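Local coordinates for hypothetical protein (Yersinia pestis, PDB 3V4H), which probably serves as an Hcp1-family type VI secretion system component, its subunits assembling into hexameric rings like those that stack into secretion tubes in relatives, at residues A[29-34]-A[49-54]; A[82-87]-A[147-152]; A[95-100]-A[128-133]; A[122-127]-A[157-162]. One frame throughout, in Å; residues are numbered along the deposited sequence.

Contact 1: residues A[29-34]-A[49-54]; sequences MFIKID and IQVLAW
Antiparallel pairing of strand 29-33 with the short strand 49-50 sets Ile31 against Ile49 as a hydrogen-bonded pair and Phe30 against Gln50 as a non-hydrogen-bonded one. Ile31 N gives its hydrogen to Ile49 O at 2.8 Å, and Ile49 N returns one to Ile31 O at 2.9 Å. Val51 N adds a third bond to Met29 O, 3.0 Å. Water 1 extends the pairing by accepting from Met29 N and donating to Val51 O. On the buried face Ile31 and Ile49 lie side by side. With CG1 swung opposite the backbone N (chi1 -159°), Ile31 presents CG2 to Ile49 CB at 3.7 Å and also to Val51 CG2. Phe82 and Phe151, from the second sheet of the Hcp beta barrel, pack on Ile31 here; segment 49-54 leads from the first sheet into the second. On the face of Phe30 and Gln50, Gln50 OE1 lies 3.5 Å from Phe30 CE1 at the ring edge, the amide turned 65° from the ring. That same OE1 is hydrogen-bonded to Ser40, and His45 stacks on Phe30. Met29 bends at its thioether (chi3 -92°), sending CE to 3.4 Å from Leu52 O. Its SD lies 3.7 Å from Trp54 CD1, an oblique Met-aromatic contact beside the buried indole NE1, which has no hydrogen-bond partner in the model. Ala53 and Trp54 continue the sheet by antiparallel pairing with a strand of a neighbouring subunit.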
loop_
_atom_site.group_PDB
_atom_site.type_symbol
_atom_site.label_atom_id
_atom_site.label_comp_id
_atom_site.label_asym_id
_atom_site.label_seq_id
_atom_site.Cartn_x
_atom_site.Cartn_y
_atom_site.Cartn_z
ATOM N N MET A 29 -9.830 27.568 5.187
ATOM C CA MET A 29 -8.576 27.540 5.922
ATOM C C MET A 29 -7.650 28.579 5.331
ATOM O O MET A 29 -7.496 28.647 4.109
ATOM C CB MET A 29 -7.950 26.156 5.801
ATOM C CG MET A 29 -8.841 25.017 6.249
ATOM S SD MET A 29 -7.992 23.440 6.143
ATOM C CE MET A 29 -8.423 22.892 4.499
ATOM N N PHE A 30 -6.995 29.365 6.177
ATOM C CA PHE A 30 -6.113 30.423 5.683
ATOM C C PHE A 30 -4.822 30.424 6.426
ATOM O O PHE A 30 -4.807 30.167 7.622
ATOM C CB PHE A 30 -6.761 31.786 5.874
ATOM C CG PHE A 30 -8.095 31.899 5.210
ATOM C CD1 PHE A 30 -8.186 32.142 3.867
ATOM C CD2 PHE A 30 -9.259 31.711 5.929
ATOM C CE1 PHE A 30 -9.419 32.222 3.237
ATOM C CE2 PHE A 30 -10.496 31.781 5.310
ATOM C CZ PHE A 30 -10.571 32.043 3.960
ATOM N N ILE A 31 -3.754 30.784 5.752
ATOM C CA ILE A 31 -2.504 31.055 6.462
ATOM C C ILE A 31 -1.955 32.416 6.023
ATOM O O ILE A 31 -1.902 32.741 4.823
ATOM C CB ILE A 31 -1.534 29.860 6.340
ATOM C CG1 ILE A 31 -0.487 29.910 7.454
ATOM C CG2 ILE A 31 -0.919 29.795 4.964
ATOM C CD1 ILE A 31 0.211 28.610 7.789
ATOM N N LYS A 32 -1.582 33.237 6.993
ATOM C CA LYS A 32 -1.042 34.578 6.734
ATOM C C LYS A 32 0.414 34.568 7.173
ATOM O O LYS A 32 0.694 34.342 8.339
ATOM C CB LYS A 32 -1.814 35.619 7.542
ATOM C CG LYS A 32 -1.278 37.048 7.390
ATOM C CD LYS A 32 -1.085 37.734 8.714
ATOM C CE LYS A 32 -2.232 38.662 9.059
ATOM N NZ LYS A 32 -1.948 40.057 8.603
ATOM N N ILE A 33 1.329 34.771 6.240
ATOM C CA ILE A 33 2.758 34.617 6.519
ATOM C C ILE A 33 3.472 35.969 6.341
ATOM O O ILE A 33 3.386 36.583 5.275
ATOM C CB ILE A 33 3.401 33.650 5.540
ATOM C CG1 ILE A 33 2.852 32.255 5.745
ATOM C CG2 ILE A 33 4.918 33.686 5.673
ATOM C CD1 ILE A 33 3.361 31.260 4.738
ATOM N N ASP A 34 4.173 36.434 7.354
ATOM C CA ASP A 34 4.782 37.749 7.283
ATOM C C ASP A 34 5.662 37.924 6.093
ATOM O O ASP A 34 6.551 37.158 5.861
ATOM C CB ASP A 34 5.583 38.051 8.527
ATOM C CG ASP A 34 4.765 38.729 9.583
ATOM O OD1 ASP A 34 3.817 39.436 9.251
ATOM O OD2 ASP A 34 5.052 38.536 10.765
ATOM N N ILE A 49 -2.949 33.216 2.189
ATOM C CA ILE A 49 -2.853 31.950 1.439
ATOM C C ILE A 49 -3.983 31.001 1.812
ATOM O O ILE A 49 -4.165 30.661 2.980
ATOM C CB ILE A 49 -1.489 31.257 1.665
ATOM C CG1 ILE A 49 -0.348 32.179 1.231
ATOM C CG2 ILE A 49 -1.417 29.973 0.845
ATOM C CD1 ILE A 49 0.984 32.003 1.953
ATOM N N GLN A 50 -4.738 30.549 0.823
ATOM C CA GLN A 50 -5.759 29.516 1.062
ATOM C C GLN A 50 -5.131 28.142 1.216
ATOM O O GLN A 50 -4.351 27.702 0.361
ATOM C CB GLN A 50 -6.777 29.475 -0.083
ATOM C CG GLN A 50 -7.335 30.851 -0.315
ATOM C CD GLN A 50 -8.796 30.876 -0.691
ATOM O OE1 GLN A 50 -9.530 31.750 -0.236
ATOM N NE2 GLN A 50 -9.224 29.925 -1.534
ATOM N N VAL A 51 -5.503 27.442 2.281
ATOM C CA VAL A 51 -4.903 26.157 2.607
ATOM C C VAL A 51 -5.859 25.044 2.185
ATOM O O VAL A 51 -7.074 25.105 2.428
ATOM C CB VAL A 51 -4.581 26.058 4.095
ATOM C CG1 VAL A 51 -4.071 24.687 4.475
ATOM C CG2 VAL A 51 -3.506 27.092 4.442
ATOM N N LEU A 52 -5.272 24.013 1.598
ATOM C CA LEU A 52 -5.987 22.825 1.129
ATOM C C LEU A 52 -5.897 21.704 2.144
ATOM O O LEU A 52 -6.784 20.891 2.240
ATOM C CB LEU A 52 -5.321 22.367 -0.195
ATOM C CG LEU A 52 -5.363 23.364 -1.386
ATOM C CD1 LEU A 52 -4.665 22.805 -2.631
ATOM C CD2 LEU A 52 -6.801 23.758 -1.700
ATOM N N ALA A 53 -4.818 21.629 2.929
ATOM C CA ALA A 53 -4.693 20.515 3.867
ATOM C C ALA A 53 -3.535 20.874 4.787
ATOM O O ALA A 53 -2.773 21.792 4.431
ATOM C CB ALA A 53 -4.358 19.198 3.081
ATOM N N TRP A 54 -3.491 20.260 5.955
ATOM C CA TRP A 54 -2.444 20.529 6.948
ATOM C C TRP A 54 -2.291 19.441 7.941
ATOM O O TRP A 54 -3.170 18.627 8.122
ATOM C CB TRP A 54 -2.726 21.850 7.707
ATOM C CG TRP A 54 -3.963 21.800 8.548
ATOM C CD1 TRP A 54 -5.282 21.831 8.116
ATOM C CD2 TRP A 54 -4.050 21.685 10.002
ATOM N NE1 TRP A 54 -6.128 21.741 9.173
ATOM C CE2 TRP A 54 -5.455 21.660 10.328
ATOM C CE3 TRP A 54 -3.133 21.628 11.017
ATOM C CZ2 TRP A 54 -5.908 21.562 11.648
ATOM C CZ3 TRP A 54 -3.590 21.538 12.347
ATOM C CH2 TRP A 54 -4.925 21.520 12.649
HETATM O O HOH W 1 -9.355 26.645 2.470
#

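Contact 2: residues A[82-87]-A[147-152]; sequences FAHYID and EEIRFS
Strands 82-85 and 147-152 run antiparallel at 144° with axes 4.6 Å apart, and four backbone bonds link Phe82 to Ile149 and His84 to Glu147. They are the two inner strands of the four-stranded sheet of the Hcp barrel. On the buried face Phe82 and Ile149 lie alongside each other, and Ile149 CB rests over the Phe82 ring in a CH-pi contact, 4.1 Å from its centroid. The Phe82 edge meets the Phe151 edge, CE2 to CE2 at 4.0 Å, the two side chains crossing at about a right angle. His84 has its ring swung between its own N and carbonyl carbon (chi1 68°), which carries it alongside Glu147. Both ring nitrogens donate, consistent with a positively charged imidazole between two carboxylates: ND1 to Asp87 OD2 at 2.9 Å, in the ring plane, and NE2 to Glu147. Helix 90-99 adjoins this cluster, Leu93 touching His84, Glu147 and Ile149. Glu147 OE1 is buried with no partner in the model, whereas OE2 is gripped twice, by Ser90 OG and by His84 NE2 at 2.8 Å, the imidazole arriving on the anti side, 32° out of the carboxylate plane.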
loop_
_atom_site.group_PDB
_atom_site.type_symbol
_atom_site.label_atom_id
_atom_site.label_comp_id
_atom_site.label_asym_id
_atom_site.label_seq_id
_atom_site.Cartn_x
_atom_site.Cartn_y
_atom_site.Cartn_z
ATOM N N PHE A 82 1.546 22.436 5.571
ATOM C CA PHE A 82 0.327 22.758 4.799
ATOM C C PHE A 82 0.601 22.661 3.321
ATOM O O PHE A 82 1.766 22.738 2.890
ATOM C CB PHE A 82 -0.245 24.136 5.138
ATOM C CG PHE A 82 0.536 25.283 4.636
ATOM C CD1 PHE A 82 0.198 25.899 3.437
ATOM C CD2 PHE A 82 1.569 25.826 5.390
ATOM C CE1 PHE A 82 0.924 26.987 2.960
ATOM C CE2 PHE A 82 2.315 26.890 4.921
ATOM C CZ PHE A 82 1.995 27.476 3.705
ATOM N N ALA A 83 -0.495 22.510 2.586
ATOM C CA ALA A 83 -0.594 22.479 1.142
ATOM C C ALA A 83 -1.406 23.663 0.618
ATOM O O ALA A 83 -2.467 24.024 1.182
ATOM C CB ALA A 83 -1.323 21.187 0.708
ATOM N N HIS A 84 -0.978 24.231 -0.506
ATOM C CA HIS A 84 -1.773 25.231 -1.257
ATOM C C HIS A 84 -1.527 25.063 -2.740
ATOM O O HIS A 84 -0.600 24.378 -3.136
ATOM C CB HIS A 84 -1.412 26.676 -0.795
ATOM C CG HIS A 84 -0.012 27.116 -1.178
ATOM N ND1 HIS A 84 0.230 28.233 -1.896
ATOM C CD2 HIS A 84 1.219 26.498 -0.994
ATOM C CE1 HIS A 84 1.549 28.309 -2.141
ATOM N NE2 HIS A 84 2.149 27.264 -1.576
ATOM N N TYR A 85 -2.368 25.659 -3.587
ATOM C CA TYR A 85 -2.045 25.754 -4.999
ATOM C C TYR A 85 -0.822 26.620 -5.215
ATOM O O TYR A 85 -0.532 27.520 -4.405
ATOM C CB TYR A 85 -3.221 26.341 -5.756
ATOM C CG TYR A 85 -4.394 25.399 -5.787
ATOM C CD1 TYR A 85 -4.245 24.106 -6.275
ATOM C CD2 TYR A 85 -5.635 25.791 -5.306
ATOM C CE1 TYR A 85 -5.303 23.210 -6.289
ATOM C CE2 TYR A 85 -6.722 24.921 -5.351
ATOM C CZ TYR A 85 -6.548 23.632 -5.833
ATOM O OH TYR A 85 -7.620 22.762 -5.861
ATOM N N ILE A 86 -0.098 26.358 -6.298
ATOM C CA ILE A 86 1.070 27.186 -6.623
ATOM C C ILE A 86 0.503 28.552 -6.925
ATOM O O ILE A 86 -0.476 28.680 -7.660
ATOM C CB ILE A 86 1.962 26.603 -7.724
ATOM C CG1 ILE A 86 2.693 25.363 -7.146
ATOM C CG2 ILE A 86 3.005 27.638 -8.227
ATOM C CD1 ILE A 86 3.384 24.524 -8.200
ATOM N N ASP A 87 1.043 29.555 -6.245
ATOM C CA ASP A 87 0.466 30.870 -6.305
ATOM C C ASP A 87 1.539 31.937 -6.091
ATOM O O ASP A 87 2.734 31.641 -6.114
ATOM C CB ASP A 87 -0.720 31.004 -5.326
ATOM C CG ASP A 87 -0.348 30.738 -3.866
ATOM O OD1 ASP A 87 0.826 30.849 -3.463
ATOM O OD2 ASP A 87 -1.268 30.369 -3.104
ATOM N N GLU A 147 1.525 22.530 -3.790
ATOM C CA GLU A 147 2.782 22.529 -3.116
ATOM C C GLU A 147 2.550 22.362 -1.591
ATOM O O GLU A 147 1.627 22.911 -1.020
ATOM C CB GLU A 147 3.407 23.891 -3.466
ATOM C CG GLU A 147 4.532 24.383 -2.641
ATOM C CD GLU A 147 5.068 25.723 -3.196
ATOM O OE1 GLU A 147 5.804 25.665 -4.206
ATOM O OE2 GLU A 147 4.729 26.810 -2.634
ATOM N N GLU A 148 3.347 21.520 -0.988
ATOM C CA GLU A 148 3.336 21.306 0.405
ATOM C C GLU A 148 4.498 22.105 0.987
ATOM O O GLU A 148 5.626 22.082 0.456
ATOM C CB GLU A 148 3.490 19.826 0.710
ATOM C CG GLU A 148 3.941 19.581 2.132
ATOM C CD GLU A 148 4.064 18.122 2.489
ATOM O OE1 GLU A 148 5.102 17.816 3.157
ATOM O OE2 GLU A 148 3.132 17.317 2.117
ATOM N N ILE A 149 4.212 22.785 2.094
ATOM C CA ILE A 149 5.184 23.591 2.841
ATOM C C ILE A 149 5.174 23.085 4.287
ATOM O O ILE A 149 4.080 22.823 4.847
ATOM C CB ILE A 149 4.840 25.081 2.726
ATOM C CG1 ILE A 149 5.175 25.559 1.308
ATOM C CG2 ILE A 149 5.626 25.902 3.748
ATOM C CD1 ILE A 149 4.176 26.539 0.753
ATOM N N ARG A 150 6.379 22.803 4.791
ATOM C CA ARG A 150 6.664 22.547 6.190
ATOM C C ARG A 150 7.527 23.649 6.775
ATOM O O ARG A 150 8.369 24.203 6.071
ATOM C CB ARG A 150 7.456 21.271 6.331
ATOM C CG ARG A 150 6.754 20.145 5.637
ATOM C CD ARG A 150 7.257 18.794 6.054
ATOM N NE ARG A 150 6.528 17.774 5.306
ATOM C CZ ARG A 150 6.729 16.472 5.428
ATOM N NH1 ARG A 150 7.645 16.006 6.273
ATOM N NH2 ARG A 150 6.005 15.632 4.698
ATOM N N PHE A 151 7.320 23.977 8.045
ATOM C CA PHE A 151 8.136 25.028 8.695
ATOM C C PHE A 151 8.427 24.811 10.167
ATOM O O PHE A 151 7.682 24.131 10.887
ATOM C CB PHE A 151 7.573 26.438 8.442
ATOM C CG PHE A 151 6.166 26.694 8.981
ATOM C CD1 PHE A 151 5.945 26.942 10.318
ATOM C CD2 PHE A 151 5.101 26.799 8.122
ATOM C CE1 PHE A 151 4.685 27.254 10.794
ATOM C CE2 PHE A 151 3.825 27.097 8.587
ATOM C CZ PHE A 151 3.630 27.343 9.929
ATOM N N SER A 152 9.582 25.334 10.557
ATOM C CA SER A 152 10.075 25.401 11.935
ATOM C C SER A 152 9.436 26.527 12.691
ATOM O O SER A 152 9.021 27.481 12.059
ATOM C CB SER A 152 11.545 25.793 11.902
ATOM O OG SER A 152 12.264 24.695 12.307
#

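Contact 3: residues A[95-100]-A[128-133]; sequences SYCLLG and VIITRV
The Tyr96 ring leads away from the strand, and Ile130 CD1 meets the root of that side chain instead, 3.7 Å from Tyr96 CB. Lys101 makes a cation-pi contact with the same ring. Beside Tyr96, Cys97 fills the centre of the contact. Its CB lies 3.7 Å from Ile130 CG2 and 3.9 Å from Val133 CG2, touching both branched side chains. Cys97 SG, turned opposite the backbone N (chi1 -175°), comes to 3.4 Å from Ile130 O. The Cys97 CA approaches that same oxygen at 3.5 Å in a CA-H...O contact. Helix 95-99 crosses strand 128-133 almost perpendicularly, at 93° with 7.1 Å between the axes, and covers a strand that is outermost within this chain in the four-stranded sheet of the Hcp fold. Thr131 and Arg132 both face Arg150 there, a classic beta bulge that lies between the two hydrophobic residues, Ile130 and Val133, touching Cys97. The helix stops at Gly100 in a Schellman motif; positive phi turns the chain, and Gly100 N donates to Cys97 O at 3.1 Å. Arg132 and Val133 pair with a strand of a neighbouring subunit, carrying the sheet across the interface, and Val58 of that subunit packs on Cys97.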
loop_
_atom_site.group_PDB
_atom_site.type_symbol
_atom_site.label_atom_id
_atom_site.label_comp_id
_atom_site.label_asym_id
_atom_site.label_seq_id
_atom_site.Cartn_x
_atom_site.Cartn_y
_atom_site.Cartn_z
ATOM N N SER A 95 12.358 30.921 -1.962
ATOM C CA SER A 95 13.526 31.742 -1.558
ATOM C C SER A 95 13.847 31.628 -0.060
ATOM O O SER A 95 14.994 31.374 0.297
ATOM C CB SER A 95 13.323 33.238 -1.861
ATOM O OG SER A 95 13.066 33.469 -3.226
ATOM N N TYR A 96 12.844 31.838 0.800
ATOM C CA TYR A 96 13.056 31.850 2.262
ATOM C C TYR A 96 13.603 30.512 2.712
ATOM O O TYR A 96 14.458 30.438 3.607
ATOM C CB TYR A 96 11.754 32.136 3.032
ATOM C CG TYR A 96 11.409 33.609 3.187
ATOM C CD1 TYR A 96 11.304 34.191 4.442
ATOM C CD2 TYR A 96 11.174 34.412 2.070
ATOM C CE1 TYR A 96 10.991 35.542 4.590
ATOM C CE2 TYR A 96 10.840 35.746 2.200
ATOM C CZ TYR A 96 10.752 36.310 3.464
ATOM O OH TYR A 96 10.408 37.625 3.575
ATOM N N CYS A 97 13.123 29.459 2.067
ATOM C CA CYS A 97 13.615 28.124 2.318
ATOM C C CYS A 97 15.083 28.009 1.948
ATOM O O CYS A 97 15.903 27.706 2.811
ATOM C CB CYS A 97 12.787 27.096 1.561
ATOM S SG CYS A 97 13.293 25.425 1.974
ATOM N N LEU A 98 15.414 28.307 0.692
ATOM C CA LEU A 98 16.793 28.187 0.171
ATOM C C LEU A 98 17.788 28.986 1.000
ATOM O O LEU A 98 18.887 28.517 1.250
ATOM C CB LEU A 98 16.878 28.632 -1.300
ATOM C CG LEU A 98 16.202 27.787 -2.402
ATOM C CD1 LEU A 98 16.275 28.485 -3.755
ATOM C CD2 LEU A 98 16.819 26.401 -2.479
ATOM N N LEU A 99 17.394 30.184 1.426
ATOM C CA LEU A 99 18.255 31.064 2.224
ATOM C C LEU A 99 18.231 30.819 3.751
ATOM O O LEU A 99 19.122 31.275 4.440
ATOM C CB LEU A 99 17.874 32.523 1.978
ATOM C CG LEU A 99 17.887 33.072 0.554
ATOM C CD1 LEU A 99 17.388 34.515 0.599
ATOM C CD2 LEU A 99 19.270 32.976 -0.076
ATOM N N GLY A 100 17.236 30.108 4.285
ATOM C CA GLY A 100 17.130 29.930 5.747
ATOM C C GLY A 100 16.703 31.216 6.433
ATOM O O GLY A 100 17.171 31.554 7.516
ATOM N N VAL A 128 9.583 31.715 12.371
ATOM C CA VAL A 128 9.368 30.565 11.488
ATOM C C VAL A 128 10.481 30.435 10.435
ATOM O O VAL A 128 10.977 31.449 9.913
ATOM C CB VAL A 128 8.012 30.695 10.772
ATOM C CG1 VAL A 128 7.900 29.670 9.646
ATOM C CG2 VAL A 128 6.866 30.536 11.772
ATOM N N ILE A 129 10.907 29.204 10.179
ATOM C CA ILE A 129 11.860 28.899 9.105
ATOM C C ILE A 129 11.240 27.823 8.225
ATOM O O ILE A 129 10.708 26.836 8.723
ATOM C CB ILE A 129 13.202 28.399 9.645
ATOM C CG1 ILE A 129 13.858 29.497 10.490
ATOM C CG2 ILE A 129 14.125 27.967 8.503
ATOM C CD1 ILE A 129 15.141 29.071 11.162
ATOM N N ILE A 130 11.268 28.052 6.922
ATOM C CA ILE A 130 10.698 27.151 5.954
ATOM C C ILE A 130 11.693 26.059 5.705
ATOM O O ILE A 130 12.778 26.307 5.215
ATOM C CB ILE A 130 10.294 27.890 4.678
ATOM C CG1 ILE A 130 9.240 28.936 5.041
ATOM C CG2 ILE A 130 9.681 26.923 3.641
ATOM C CD1 ILE A 130 8.994 29.914 3.927
ATOM N N THR A 131 11.320 24.853 6.109
ATOM C CA THR A 131 12.201 23.689 6.126
ATOM C C THR A 131 12.035 22.776 4.906
ATOM O O THR A 131 12.919 21.964 4.613
ATOM C CB THR A 131 11.857 22.853 7.337
ATOM O OG1 THR A 131 10.434 22.569 7.292
ATOM C CG2 THR A 131 12.201 23.643 8.590
ATOM N N ARG A 132 10.912 22.902 4.205
ATOM C CA ARG A 132 10.606 22.029 3.038
ATOM C C ARG A 132 9.606 22.643 2.063
ATOM O O ARG A 132 8.623 23.223 2.479
ATOM C CB ARG A 132 10.099 20.668 3.498
ATOM C CG ARG A 132 10.798 19.521 2.772
ATOM C CD ARG A 132 10.142 18.162 3.031
ATOM N NE ARG A 132 10.899 17.399 4.032
ATOM C CZ ARG A 132 10.531 16.220 4.536
ATOM N NH1 ARG A 132 9.406 15.631 4.138
ATOM N NH2 ARG A 132 11.304 15.619 5.439
ATOM N N VAL A 133 9.903 22.541 0.765
ATOM C CA VAL A 133 8.983 22.921 -0.308
ATOM C C VAL A 133 8.904 21.805 -1.364
ATOM O O VAL A 133 9.877 21.568 -2.084
ATOM C CB VAL A 133 9.409 24.223 -1.020
ATOM C CG1 VAL A 133 8.325 24.614 -2.033
ATOM C CG2 VAL A 133 9.703 25.351 -0.012
#

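Contact 4: residues A[122-127]-A[157-162]; sequences TIKFTD and TQDYVM
Thr122 and Lys124 pair with Asp159 and Thr157 in a regular antiparallel stretch of the six-stranded sheet of the Hcp barrel, where the axes of 122-126 and 157-162 approach to 4.8 Å. Four backbone bonds make this the tight part: Thr122 and Asp159 exchange two, the shorter being Asp159 N to Thr122 O at 2.8 Å, and Lys124 and Thr157 exchange two more. Between them Ile123 CA leans on Thr157 O at 3.2 Å in a CA-H...O contact. The buried face carries Ile123 and Gln158, side by side and pointing the same way. Gln158 CG stands opposite the backbone N (chi1 178°), which brings it to 4.1 Å from Ile123 CG1. Phe108 covers Ile123 from the next strand, and Pro91 of a neighbouring subunit packs on Gln158. The other face, with Thr122, Lys124, Thr157 and Asp159, is polar, partly open to solvent and looser. Lys124 NZ stays 4.8 Å from Asp159 OD2, too far for a salt bridge, though opposite charges at this spacing may still attract. Each has a hydrogen-bond partner in a flanking strand, Gln107 OE1 for Lys124 NZ and Ser174 OG for Asp159 OD1. The Asp159 and Thr122 side chains cross at a slant, Thr122 OG1 lying 3.6 Å from Asp159 CB and 3.7 Å from Asp159 OD2.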
loop_
_atom_site.group_PDB
_atom_site.type_symbol
_atom_site.label_atom_id
_atom_site.label_comp_id
_atom_site.label_asym_id
_atom_site.label_seq_id
_atom_site.Cartn_x
_atom_site.Cartn_y
_atom_site.Cartn_z
ATOM N N THR A 122 -7.360 29.198 15.812
ATOM C CA THR A 122 -6.266 29.983 15.293
ATOM C C THR A 122 -4.995 29.480 15.913
ATOM O O THR A 122 -4.918 29.218 17.128
ATOM C CB THR A 122 -6.480 31.489 15.513
ATOM O OG1 THR A 122 -6.344 31.776 16.891
ATOM C CG2 THR A 122 -7.858 31.940 15.074
ATOM N N ILE A 123 -3.981 29.291 15.089
ATOM C CA ILE A 123 -2.662 28.934 15.605
ATOM C C ILE A 123 -1.711 29.981 15.079
ATOM O O ILE A 123 -1.665 30.254 13.873
ATOM C CB ILE A 123 -2.159 27.545 15.146
ATOM C CG1 ILE A 123 -3.191 26.477 15.448
ATOM C CG2 ILE A 123 -0.864 27.192 15.899
ATOM C CD1 ILE A 123 -2.938 25.109 14.815
ATOM N N LYS A 124 -0.973 30.602 15.991
ATOM C CA LYS A 124 -0.063 31.629 15.623
ATOM C C LYS A 124 1.308 31.081 15.962
ATOM O O LYS A 124 1.473 30.501 17.017
ATOM C CB LYS A 124 -0.345 32.879 16.439
ATOM C CG LYS A 124 -1.779 33.409 16.340
ATOM C CD LYS A 124 -1.945 34.631 17.255
ATOM C CE LYS A 124 -3.399 35.042 17.466
ATOM N NZ LYS A 124 -4.262 34.855 16.263
ATOM N N PHE A 125 2.259 31.220 15.044
ATOM C CA PHE A 125 3.615 30.757 15.249
ATOM C C PHE A 125 4.567 31.945 15.189
ATOM O O PHE A 125 4.306 32.919 14.468
ATOM C CB PHE A 125 4.025 29.720 14.184
ATOM C CG PHE A 125 2.969 28.716 13.858
ATOM C CD1 PHE A 125 3.025 27.422 14.361
ATOM C CD2 PHE A 125 1.947 29.033 12.975
ATOM C CE1 PHE A 125 2.071 26.485 14.017
ATOM C CE2 PHE A 125 0.981 28.097 12.636
ATOM C CZ PHE A 125 1.044 26.818 13.160
ATOM N N THR A 126 5.663 31.844 15.948
ATOM C CA THR A 126 6.692 32.857 16.011
ATOM C C THR A 126 8.049 32.343 15.583
ATOM O O THR A 126 8.419 31.219 15.921
ATOM C CB THR A 126 6.850 33.350 17.443
ATOM O OG1 THR A 126 5.657 34.023 17.787
ATOM C CG2 THR A 126 8.030 34.327 17.586
ATOM N N ASP A 127 8.784 33.199 14.864
ATOM C CA ASP A 127 10.121 32.909 14.397
ATOM C C ASP A 127 10.162 31.630 13.568
ATOM O O ASP A 127 10.732 30.624 13.987
ATOM C CB ASP A 127 11.068 32.805 15.583
ATOM C CG ASP A 127 12.487 32.967 15.189
ATOM O OD1 ASP A 127 12.736 33.583 14.129
ATOM O OD2 ASP A 127 13.360 32.491 15.944
ATOM N N THR A 157 0.974 29.599 19.677
ATOM C CA THR A 157 -0.221 29.684 20.507
ATOM C C THR A 157 -1.365 29.053 19.755
ATOM O O THR A 157 -1.486 29.265 18.549
ATOM C CB THR A 157 -0.532 31.140 20.820
ATOM O OG1 THR A 157 0.413 31.608 21.805
ATOM C CG2 THR A 157 -1.931 31.306 21.395
ATOM N N GLN A 158 -2.198 28.268 20.437
ATOM C CA GLN A 158 -3.378 27.714 19.791
ATOM C C GLN A 158 -4.583 28.157 20.569
ATOM O O GLN A 158 -4.661 27.908 21.780
ATOM C CB GLN A 158 -3.282 26.171 19.761
ATOM C CG GLN A 158 -4.461 25.447 19.167
ATOM C CD GLN A 158 -4.470 23.963 19.549
ATOM O OE1 GLN A 158 -4.439 23.620 20.723
ATOM N NE2 GLN A 158 -4.481 23.100 18.557
ATOM N N ASP A 159 -5.520 28.810 19.878
ATOM C CA ASP A 159 -6.774 29.277 20.475
ATOM C C ASP A 159 -7.962 28.604 19.835
ATOM O O ASP A 159 -8.105 28.636 18.600
ATOM C CB ASP A 159 -6.954 30.771 20.259
ATOM C CG ASP A 159 -5.907 31.629 20.991
ATOM O OD1 ASP A 159 -5.571 31.391 22.169
ATOM O OD2 ASP A 159 -5.419 32.564 20.348
ATOM N N TYR A 160 -8.809 27.989 20.651
ATOM C CA TYR A 160 -10.078 27.463 20.182
ATOM C C TYR A 160 -11.221 28.310 20.763
ATOM O O TYR A 160 -11.324 28.508 21.999
ATOM C CB TYR A 160 -10.173 25.985 20.635
ATOM C CG TYR A 160 -11.477 25.329 20.258
ATOM C CD1 TYR A 160 -11.592 24.644 19.077
ATOM C CD2 TYR A 160 -12.603 25.413 21.084
ATOM C CE1 TYR A 160 -12.796 24.097 18.687
ATOM C CE2 TYR A 160 -13.822 24.860 20.700
ATOM C CZ TYR A 160 -13.884 24.176 19.485
ATOM O OH TYR A 160 -15.058 23.568 19.057
ATOM N N VAL A 161 -12.067 28.808 19.889
ATOM C CA VAL A 161 -13.045 29.799 20.228
ATOM C C VAL A 161 -14.390 29.083 20.314
ATOM O O VAL A 161 -14.781 28.433 19.360
ATOM C CB VAL A 161 -13.073 30.902 19.131
ATOM C CG1 VAL A 161 -14.214 31.882 19.366
ATOM C CG2 VAL A 161 -11.732 31.654 19.042
ATOM N N MET A 162 -15.063 29.156 21.456
ATOM C CA MET A 162 -16.420 28.616 21.616
ATOM C C MET A 162 -17.450 29.709 21.494
ATOM O O MET A 162 -17.215 30.843 21.914
ATOM C CB MET A 162 -16.613 28.034 23.015
ATOM C CG MET A 162 -15.766 26.836 23.293
ATOM S SD MET A 162 -15.239 26.904 24.989
ATOM C CE MET A 162 -16.768 27.182 25.904
#

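How the contacts relate
Contacts 1 and 4 both include pairings in the six-stranded sheet, whereas contacts 2 and 3 belong to the four-stranded one, which contact 1 also reaches through strand 53-59. Contacts 1 and 2 are deeply buried and join directly, Leu52 N and Ala83 O lying 2.8 Å apart. The strands of contacts 2 and 3 are likewise neighbours, with Ser152 N 2.6 Å from Ile129 O. Contact 4, beyond the chain's centre from contacts 2 and 3, is half open and polar on one face, yet Phe151 reaches its Phe125 across the barrel interior. Chemistry follows place: hydrophobic and sulfur contacts in 1, a buried His-carboxylate hydrogen-bond cluster in 2, helix-on-strand packing without a clear hydrogen bond across it in 3.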